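Local atomic coordinates of Pre-mRNA-splicing factor SAD1 (PDB entry 4MSX), a protein that promotes assembly of newly made U4 snRNA into the U4/U6 snRNP and is required for pre-mRNA splicing, although its ubiquitin-protease-like fold is catalytically inactive. Residues F186-T191 against S245-V250; K295-K300 against E367-P372; L325-F330 against T396-S401. One frame throughout, in Å; residues are numbered along the deposited sequence.

Interaction 1 of 3, residues F186-T191 against S245-V250; sequences FTNAAT and SVDDFV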
loop_
_atom_site.group_PDB
_atom_site.type_symbol
_atom_site.label_atom_id
_atom_site.label_comp_id
_atom_site.label_asym_id
_atom_site.label_seq_id
_atom_site.Cartn_x
_atom_site.Cartn_y
_atom_site.Cartn_z
ATOM N N PHE A 186 8.912 1.829 3.965
ATOM C CA PHE A 186 8.923 0.401 4.167
ATOM C C PHE A 186 10.359 -0.080 3.960
ATOM O O PHE A 186 11.084 0.439 3.080
ATOM C CB PHE A 186 8.056 -0.334 3.128
ATOM C CG PHE A 186 6.569 -0.008 3.193
ATOM C CD1 PHE A 186 6.083 1.123 2.545
ATOM C CD2 PHE A 186 5.691 -0.852 3.864
ATOM C CE1 PHE A 186 4.739 1.459 2.581
ATOM C CE2 PHE A 186 4.302 -0.534 3.913
ATOM C CZ PHE A 186 3.844 0.618 3.244
ATOM N N THR A 187 10.741 -1.086 4.742
ATOM C CA THR A 187 12.029 -1.738 4.522
ATOM C C THR A 187 11.976 -2.687 3.316
ATOM O O THR A 187 10.901 -3.104 2.858
ATOM C CB THR A 187 12.465 -2.468 5.834
ATOM O OG1 THR A 187 11.367 -3.236 6.333
ATOM C CG2 THR A 187 12.835 -1.428 6.909
ATOM N N ASN A 188 13.161 -3.041 2.821
ATOM C CA ASN A 188 13.302 -3.983 1.718
ATOM C C ASN A 188 12.585 -3.550 0.427
ATOM O O ASN A 188 11.954 -4.353 -0.245
ATOM C CB ASN A 188 12.835 -5.377 2.101
ATOM C CG ASN A 188 13.554 -6.475 1.228
ATOM O OD1 ASN A 188 14.319 -6.119 0.344
ATOM N ND2 ASN A 188 13.273 -7.738 1.467
ATOM N N ALA A 189 12.714 -2.288 0.104
ATOM C CA ALA A 189 12.188 -1.800 -1.180
ATOM C C ALA A 189 12.923 -2.493 -2.331
ATOM O O ALA A 189 12.386 -2.577 -3.456
ATOM C CB ALA A 189 12.391 -0.299 -1.280
ATOM N N ALA A 190 14.153 -2.968 -2.066
ATOM C CA ALA A 190 14.946 -3.588 -3.136
ATOM C C ALA A 190 14.138 -4.765 -3.636
ATOM O O ALA A 190 14.167 -5.092 -4.800
ATOM C CB ALA A 190 16.360 -4.074 -2.608
ATOM N N THR A 191 13.412 -5.419 -2.746
ATOM C CA THR A 191 12.604 -6.560 -3.161
ATOM C C THR A 191 11.116 -6.243 -3.376
ATOM O O THR A 191 10.492 -6.838 -4.248
ATOM C CB THR A 191 12.739 -7.698 -2.121
ATOM O OG1 THR A 191 14.125 -7.961 -1.990
ATOM C CG2 THR A 191 12.006 -8.983 -2.534
ATOM N N SER A 245 7.416 -3.223 7.679
ATOM C CA SER A 245 7.892 -4.282 6.783
ATOM C C SER A 245 6.650 -4.971 6.267
ATOM O O SER A 245 5.799 -5.334 7.077
ATOM C CB SER A 245 8.786 -5.313 7.534
ATOM O OG SER A 245 8.997 -6.448 6.674
ATOM N N VAL A 246 6.530 -5.203 4.951
ATOM C CA VAL A 246 5.461 -6.106 4.516
ATOM C C VAL A 246 5.973 -7.361 3.780
ATOM O O VAL A 246 5.220 -7.999 3.043
ATOM C CB VAL A 246 4.417 -5.354 3.635
ATOM C CG1 VAL A 246 3.654 -4.296 4.506
ATOM C CG2 VAL A 246 5.139 -4.706 2.421
ATOM N N ASP A 247 7.228 -7.724 4.046
ATOM C CA ASP A 247 7.852 -8.923 3.428
ATOM C C ASP A 247 6.984 -10.148 3.681
ATOM O O ASP A 247 6.667 -10.895 2.757
ATOM C CB ASP A 247 9.246 -9.195 3.999
ATOM C CG ASP A 247 10.229 -8.135 3.676
ATOM O OD1 ASP A 247 9.856 -6.970 3.358
ATOM O OD2 ASP A 247 11.431 -8.436 3.698
ATOM N N ASP A 248 6.578 -10.370 4.942
ATOM C CA ASP A 248 5.777 -11.559 5.225
ATOM C C ASP A 248 4.412 -11.535 4.558
ATOM O O ASP A 248 3.917 -12.578 4.128
ATOM C CB ASP A 248 5.505 -11.723 6.742
ATOM C CG ASP A 248 4.634 -12.936 7.028
ATOM O OD1 ASP A 248 5.120 -14.061 6.686
ATOM O OD2 ASP A 248 3.488 -12.784 7.539
ATOM N N PHE A 249 3.747 -10.372 4.537
ATOM C CA PHE A 249 2.456 -10.268 3.847
ATOM C C PHE A 249 2.640 -10.665 2.341
ATOM O O PHE A 249 1.880 -11.491 1.810
ATOM C CB PHE A 249 1.873 -8.834 3.946
ATOM C CG PHE A 249 0.609 -8.634 3.144
ATOM C CD1 PHE A 249 -0.514 -9.373 3.424
ATOM C CD2 PHE A 249 0.578 -7.761 2.059
ATOM C CE1 PHE A 249 -1.684 -9.227 2.691
ATOM C CE2 PHE A 249 -0.570 -7.592 1.313
ATOM C CZ PHE A 249 -1.726 -8.314 1.633
ATOM N N VAL A 250 3.651 -10.089 1.688
ATOM C CA VAL A 250 3.787 -10.312 0.211
ATOM C C VAL A 250 4.216 -11.751 -0.020
ATOM O O VAL A 250 3.772 -12.410 -0.941
ATOM C CB VAL A 250 4.761 -9.314 -0.470
ATOM C CG1 VAL A 250 4.827 -9.664 -1.983
ATOM C CG2 VAL A 250 4.234 -7.844 -0.261
HETATM O O HOH W 1 8.598 -4.629 3.112
HETATM O O HOH W 2 11.400 -5.694 5.406
#

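Interaction 2 of 3, residues K295-K300 against E367-P372; sequences KVKIAK and ELTRLP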
loop_
_atom_site.group_PDB
_atom_site.type_symbol
_atom_site.label_atom_id
_atom_site.label_comp_id
_atom_site.label_asym_id
_atom_site.label_seq_id
_atom_site.Cartn_x
_atom_site.Cartn_y
_atom_site.Cartn_z
ATOM N N LYS A 295 -15.639 3.218 -16.790
ATOM C CA LYS A 295 -16.114 2.470 -17.945
ATOM C C LYS A 295 -15.782 3.278 -19.181
ATOM O O LYS A 295 -15.930 4.511 -19.187
ATOM C CB LYS A 295 -17.638 2.252 -17.895
ATOM C CG LYS A 295 -18.100 1.408 -16.750
ATOM C CD LYS A 295 -19.611 1.123 -16.830
ATOM C CE LYS A 295 -20.088 0.359 -15.574
ATOM N NZ LYS A 295 -21.537 0.038 -15.639
ATOM N N VAL A 296 -15.283 2.585 -20.205
ATOM C CA VAL A 296 -15.040 3.199 -21.507
ATOM C C VAL A 296 -16.032 2.589 -22.478
ATOM O O VAL A 296 -16.270 1.374 -22.458
ATOM C CB VAL A 296 -13.623 2.897 -22.074
ATOM C CG1 VAL A 296 -13.424 3.624 -23.399
ATOM C CG2 VAL A 296 -12.550 3.281 -21.105
ATOM N N LYS A 297 -16.625 3.423 -23.327
ATOM C CA LYS A 297 -17.498 2.906 -24.364
ATOM C C LYS A 297 -16.809 3.121 -25.691
ATOM O O LYS A 297 -16.311 4.216 -25.972
ATOM C CB LYS A 297 -18.838 3.669 -24.301
ATOM C CG LYS A 297 -19.739 3.514 -25.533
ATOM C CD LYS A 297 -20.992 4.416 -25.383
ATOM C CE LYS A 297 -21.998 4.162 -26.501
ATOM N NZ LYS A 297 -23.111 5.160 -26.506
ATOM N N ILE A 298 -16.772 2.096 -26.521
ATOM C CA ILE A 298 -16.195 2.240 -27.846
ATOM C C ILE A 298 -17.299 1.970 -28.857
ATOM O O ILE A 298 -17.962 0.922 -28.766
ATOM C CB ILE A 298 -15.042 1.205 -28.077
ATOM C CG1 ILE A 298 -13.960 1.365 -27.012
ATOM C CG2 ILE A 298 -14.479 1.362 -29.476
ATOM C CD1 ILE A 298 -14.109 0.398 -25.873
ATOM N N ALA A 299 -17.506 2.877 -29.809
ATOM C CA ALA A 299 -18.659 2.768 -30.697
ATOM C C ALA A 299 -18.328 3.134 -32.129
ATOM O O ALA A 299 -17.530 4.031 -32.378
ATOM C CB ALA A 299 -19.789 3.697 -30.195
ATOM N N LYS A 300 -18.989 2.487 -33.081
ATOM C CA LYS A 300 -18.913 2.939 -34.474
ATOM C C LYS A 300 -20.311 3.023 -35.092
ATOM O O LYS A 300 -20.765 4.105 -35.471
ATOM C CB LYS A 300 -18.026 2.004 -35.284
ATOM C CG LYS A 300 -17.359 2.652 -36.501
ATOM C CD LYS A 300 -16.386 1.677 -37.187
ATOM C CE LYS A 300 -15.695 2.281 -38.425
ATOM N NZ LYS A 300 -14.510 3.152 -38.110
ATOM N N GLU A 367 -15.370 6.920 -25.455
ATOM C CA GLU A 367 -15.949 7.820 -24.487
ATOM C C GLU A 367 -15.829 7.240 -23.079
ATOM O O GLU A 367 -16.128 6.068 -22.891
ATOM C CB GLU A 367 -17.439 8.013 -24.792
ATOM C CG GLU A 367 -18.103 9.077 -23.917
ATOM C CD GLU A 367 -19.610 9.228 -24.200
ATOM O OE1 GLU A 367 -20.125 8.564 -25.140
ATOM O OE2 GLU A 367 -20.279 10.006 -23.473
ATOM N N LEU A 368 -15.441 8.049 -22.105
ATOM C CA LEU A 368 -15.497 7.587 -20.705
ATOM C C LEU A 368 -16.925 7.726 -20.222
ATOM O O LEU A 368 -17.362 8.831 -19.955
ATOM C CB LEU A 368 -14.530 8.402 -19.830
ATOM C CG LEU A 368 -13.087 8.075 -20.214
ATOM C CD1 LEU A 368 -12.101 9.032 -19.568
ATOM C CD2 LEU A 368 -12.775 6.609 -19.861
ATOM N N THR A 369 -17.685 6.640 -20.157
ATOM C CA THR A 369 -19.091 6.783 -19.762
ATOM C C THR A 369 -19.320 6.581 -18.261
ATOM O O THR A 369 -20.414 6.827 -17.776
ATOM C CB THR A 369 -19.976 5.792 -20.470
ATOM O OG1 THR A 369 -19.425 4.470 -20.288
ATOM C CG2 THR A 369 -20.061 6.127 -21.969
ATOM N N ARG A 370 -18.334 6.073 -17.524
ATOM C CA ARG A 370 -18.419 6.179 -16.061
ATOM C C ARG A 370 -17.117 6.737 -15.552
ATOM O O ARG A 370 -16.032 6.157 -15.754
ATOM C CB ARG A 370 -18.757 4.857 -15.377
ATOM C CG ARG A 370 -18.934 5.029 -13.805
ATOM C CD ARG A 370 -19.320 3.720 -13.131
ATOM N NE ARG A 370 -19.905 4.010 -11.816
ATOM C CZ ARG A 370 -19.245 4.041 -10.669
ATOM N NH1 ARG A 370 -17.942 3.723 -10.626
ATOM N NH2 ARG A 370 -19.910 4.357 -9.545
ATOM N N LEU A 371 -17.215 7.885 -14.923
ATOM C CA LEU A 371 -16.047 8.541 -14.379
ATOM C C LEU A 371 -16.082 8.298 -12.874
ATOM O O LEU A 371 -16.980 8.757 -12.197
ATOM C CB LEU A 371 -16.049 10.032 -14.712
ATOM C CG LEU A 371 -15.608 10.350 -16.149
ATOM C CD1 LEU A 371 -15.838 11.802 -16.476
ATOM C CD2 LEU A 371 -14.152 10.004 -16.335
ATOM N N PRO A 372 -15.126 7.510 -12.358
ATOM C CA PRO A 372 -15.154 7.129 -10.941
ATOM C C PRO A 372 -14.673 8.237 -10.032
ATOM O O PRO A 372 -14.002 9.142 -10.502
ATOM C CB PRO A 372 -14.165 5.916 -10.872
ATOM C CG PRO A 372 -13.204 6.135 -12.007
ATOM C CD PRO A 372 -14.017 6.879 -13.115
HETATM O O HOH W 3 -22.511 7.577 -24.723
#

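Interaction 3 of 3, residues L325-F330 against T396-S401; sequences LDLPEF and TLVEFS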
loop_
_atom_site.group_PDB
_atom_site.type_symbol
_atom_site.label_atom_id
_atom_site.label_comp_id
_atom_site.label_asym_id
_atom_site.label_seq_id
_atom_site.Cartn_x
_atom_site.Cartn_y
_atom_site.Cartn_z
ATOM N N LEU A 325 -3.002 4.648 -20.886
ATOM C CA LEU A 325 -2.824 5.722 -21.865
ATOM C C LEU A 325 -1.562 5.366 -22.674
ATOM O O LEU A 325 -0.484 5.210 -22.119
ATOM C CB LEU A 325 -2.630 7.054 -21.140
ATOM C CG LEU A 325 -3.816 7.458 -20.238
ATOM C CD1 LEU A 325 -3.609 8.798 -19.528
ATOM C CD2 LEU A 325 -5.144 7.453 -21.043
ATOM N N ASP A 326 -1.715 5.149 -23.970
ATOM C CA ASP A 326 -0.573 4.824 -24.826
ATOM C C ASP A 326 0.243 6.078 -25.143
ATOM O O ASP A 326 -0.308 7.096 -25.405
ATOM C CB ASP A 326 -1.056 4.189 -26.129
ATOM C CG ASP A 326 -1.664 2.795 -25.918
ATOM O OD1 ASP A 326 -1.050 1.945 -25.206
ATOM O OD2 ASP A 326 -2.781 2.571 -26.443
ATOM N N LEU A 327 1.563 5.964 -25.170
ATOM C CA LEU A 327 2.402 7.108 -25.389
ATOM C C LEU A 327 2.825 7.143 -26.865
ATOM O O LEU A 327 2.878 6.118 -27.537
ATOM C CB LEU A 327 3.655 7.007 -24.533
ATOM C CG LEU A 327 3.284 6.994 -23.009
ATOM C CD1 LEU A 327 4.529 6.628 -22.201
ATOM C CD2 LEU A 327 2.690 8.318 -22.551
ATOM N N PRO A 328 3.166 8.319 -27.352
ATOM C CA PRO A 328 3.583 8.347 -28.761
ATOM C C PRO A 328 4.843 7.487 -29.000
ATOM O O PRO A 328 5.686 7.328 -28.092
ATOM C CB PRO A 328 3.812 9.844 -29.035
ATOM C CG PRO A 328 3.910 10.508 -27.716
ATOM C CD PRO A 328 3.192 9.639 -26.699
ATOM N N GLU A 329 4.978 6.930 -30.211
ATOM C CA GLU A 329 6.122 6.067 -30.540
ATOM C C GLU A 329 7.461 6.683 -30.113
ATOM O O GLU A 329 7.673 7.880 -30.229
ATOM C CB GLU A 329 6.150 5.741 -32.044
ATOM C CG GLU A 329 6.694 4.343 -32.294
ATOM C CD GLU A 329 6.770 3.990 -33.768
ATOM O OE1 GLU A 329 5.976 4.545 -34.563
ATOM O OE2 GLU A 329 7.629 3.156 -34.131
ATOM N N PHE A 330 8.338 5.864 -29.545
ATOM C CA PHE A 330 9.553 6.395 -28.930
ATOM C C PHE A 330 10.731 5.566 -29.390
ATOM O O PHE A 330 10.694 4.318 -29.341
ATOM C CB PHE A 330 9.463 6.327 -27.389
ATOM C CG PHE A 330 10.715 6.822 -26.665
ATOM C CD1 PHE A 330 10.879 8.181 -26.422
ATOM C CD2 PHE A 330 11.716 5.929 -26.243
ATOM C CE1 PHE A 330 12.023 8.650 -25.773
ATOM C CE2 PHE A 330 12.869 6.394 -25.567
ATOM C CZ PHE A 330 13.012 7.764 -25.349
ATOM N N THR A 396 9.056 9.045 -23.116
ATOM C CA THR A 396 8.395 10.310 -23.453
ATOM C C THR A 396 8.091 11.059 -22.169
ATOM O O THR A 396 7.578 10.480 -21.184
ATOM C CB THR A 396 7.091 10.080 -24.265
ATOM O OG1 THR A 396 7.383 9.334 -25.456
ATOM C CG2 THR A 396 6.433 11.378 -24.633
ATOM N N LEU A 397 8.403 12.351 -22.154
ATOM C CA LEU A 397 8.132 13.170 -20.990
ATOM C C LEU A 397 6.667 13.554 -20.921
ATOM O O LEU A 397 6.166 14.343 -21.739
ATOM C CB LEU A 397 9.030 14.399 -20.969
ATOM C CG LEU A 397 8.795 15.338 -19.777
ATOM C CD1 LEU A 397 9.040 14.586 -18.494
ATOM C CD2 LEU A 397 9.768 16.522 -19.919
ATOM N N VAL A 398 5.966 12.992 -19.935
ATOM C CA VAL A 398 4.546 13.282 -19.763
ATOM C C VAL A 398 4.340 14.478 -18.828
ATOM O O VAL A 398 4.695 14.453 -17.623
ATOM C CB VAL A 398 3.729 12.032 -19.193
ATOM C CG1 VAL A 398 2.271 12.417 -18.997
ATOM C CG2 VAL A 398 3.830 10.854 -20.116
ATOM N N GLU A 399 3.764 15.534 -19.392
ATOM C CA GLU A 399 3.538 16.775 -18.658
ATOM C C GLU A 399 2.149 16.838 -18.033
ATOM O O GLU A 399 1.157 16.572 -18.698
ATOM C CB GLU A 399 3.788 17.962 -19.608
ATOM C CG GLU A 399 5.280 17.891 -20.006
ATOM C CD GLU A 399 5.689 18.734 -21.182
ATOM O OE1 GLU A 399 6.911 18.697 -21.481
ATOM O OE2 GLU A 399 4.831 19.403 -21.800
ATOM N N PHE A 400 2.086 17.208 -16.760
ATOM C CA PHE A 400 0.814 17.301 -16.079
ATOM C C PHE A 400 0.986 18.287 -14.926
ATOM O O PHE A 400 2.105 18.517 -14.466
ATOM C CB PHE A 400 0.369 15.925 -15.545
ATOM C CG PHE A 400 1.390 15.283 -14.603
ATOM C CD1 PHE A 400 1.385 15.604 -13.270
ATOM C CD2 PHE A 400 2.336 14.390 -15.090
ATOM C CE1 PHE A 400 2.314 14.990 -12.368
ATOM C CE2 PHE A 400 3.288 13.779 -14.231
ATOM C CZ PHE A 400 3.256 14.104 -12.847
ATOM N N SER A 401 -0.116 18.842 -14.472
ATOM C CA SER A 401 -0.123 19.714 -13.295
ATOM C C SER A 401 -1.003 19.035 -12.286
ATOM O O SER A 401 -1.165 17.809 -12.324
ATOM C CB SER A 401 -0.688 21.108 -13.650
ATOM O OG SER A 401 -2.073 21.019 -13.995
HETATM O O HOH W 4 7.587 9.895 -28.240
#

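Interaction 1 of 3, residues F186-T191 against S245-V250
Phe186 lays the CD2-CE2 side of its ring obliquely against the methyls of Val246, with Phe186 CE2 3.9 Å from Val246 CG1. Both residues are buried, and His196 stacks on the same ring. Beyond this apolar end the contact turns polar. Asn188 caps helix 189-203, and its backbone takes the left-handed conformation (phi 59°), which asparagine tolerates well. With CG swung away from the backbone N (chi1 -154°), its amide is held from two sides by Thr191 and Asp247. Asn188 OD1 accepts from Thr191 OG1 at 3.0 Å and weakly from Thr191 N, while Asn188 ND2 reaches Asp247 OD2 at 3.0 Å in an almost perfectly straight bond (178°). The acceptor lies in the plane of the amide, but Asn188 ND2 approaches Asp247 OD2 from above the carboxylate plane. Replaced by an alanine, this position would probably leave helix 189-203 without its side-chain cap and Asp247 OD2 without this donor. The other oxygen, Asp247 OD1, takes a 2.7 Å bond from water 1, which also joins Thr187 O to Val246 N; water 2 bridges Thr187 OG1 and Ser245 OG. Aspartate suits the first turn of helix 247-256, whose N-terminal end would probably steady its negative charge. Two helix starts are thus tied together in what is probably the thumb of the USP fold, where helix 189-203 probably corresponds to the one bearing the catalytic cysteine in active relatives.

Interaction 2 of 3, residues K295-K300 against E367-P372
The flat peptide groups of Lys295-Lys297 and Glu367-Arg370 join in an antiparallel pair interrupted by a classic beta bulge. Val296 and Leu368 lie on one face, and Lys295, Lys297, Glu367 and Arg370 on the other. Strand 294-299 is the middle of three within the chain, with 365-370 at one edge and 315-320 at the other, a sheet that probably corresponds to the fingers of the USP fold. At the bulge Thr369 and Arg370 both face Lys295, whose O receives two weak bonds, from Thr369 N at 2.9 Å and from Arg370 N at 3.3 Å. From Val296 on the pairing is regular: Lys297 N donates to Glu367 O at 2.7 Å, and Glu367 N returns a bond to Lys297 O at 2.9 Å. The strand directions lie 134° apart.

The apolar face is the buried one: Leu368 CD2 meets Val296 CG2 in one of two valine conformers, so doubtfully, while Phe320 and Phe354 cover both residues. On the opposite face long chains use their methylenes. Lys295 CG passes obliquely by Arg370 CB at 3.8 Å, and both chains then lead away from the opposite strand, Lys295 NZ and Arg370 NE not in contact. The flat guanidinium of Arg370 is held by the carbonyls of His290 and Lys293. Thr369, whose chi1 of 52° puts CG2 opposite the carbonyl carbon, brings that methyl to 3.6 Å from Lys297 CB, crossing the lysine at about a right angle. Farther out, water 3 spans opposite charges, donating to Glu367 OE1 at 2.6 Å and accepting from Lys297 NZ at 3.1 Å.

Interaction 3 of 3, residues L325-F330 against T396-S401
Thr396, the residue most covered by this contact, sits in the bend of the loop 327-330 and touches Pro328 with its methyl, while its hydroxyl lies near Pro328 O and Phe330. Its CG2, turned opposite the backbone N while OG1 stays beside that nitrogen (chi1 -57°), sets its methyl obliquely alongside the ring of Pro328, where Thr396 CG2 and Pro328 CG are 4.1 Å apart. The hydroxyl is turned to Asn394 OD1 and water 4, and Phe330 CD1 passes beside Thr396 OG1 at 3.8 Å, with Phe330 CE1 4.0 Å from Thr396 N. The two side chains slide past each other in opposite directions, and the ring meets the threonine obliquely. Pro343 and Asn394 also touch this phenylalanine.

Leu327 is the next most covered residue. Its CD2 reaches Val398 CG2 at 3.7 Å, the two side chains crossing at about a right angle. Valine suits this place because a beta-branched residue fits readily into strand 397-399, which pairs in parallel with 344-346. Val398 also packs on Phe379 and Thr473. The apolar part of the contact thus continues into what is probably the palm of the USP fold.

Polar groups are matched separately. Water 4 donates to both Thr396 OG1 and Glu329 O, each at 2.8 Å, closing a bridge between the loop and the start of the strand. Asn394 adds a second clasp, its OD1 bonded to Thr396 OG1 and its ND2 to Pro328 O. A threonine does well here, since one small side chain supplies both a methyl for the proline and a hydroxyl for the water and the amide. The loop is therefore held by a few carbon contacts, a water and one asparagine rather than by strand pairing.

In the fold
All three contacts lie within the USP-like domain, away from the zinc site, and none touches another. Interaction 1 is nearest the middle of the chain, about 11 Å from its centre; there a buried phenylalanine-valine contact gives way to two helix starts joined by a capping asparagine, a carboxylate and waters. Interactions 2 and 3 lie farther out, on the same side of that centre, and their segments alternate along the sequence. Interaction 2, in an outlying sheet, is made mainly by backbone bonds between strands, whereas interaction 3 packs a loop on a strand end through carbon contacts and a water. Each is only partly buried, with two buried residues among those that touch.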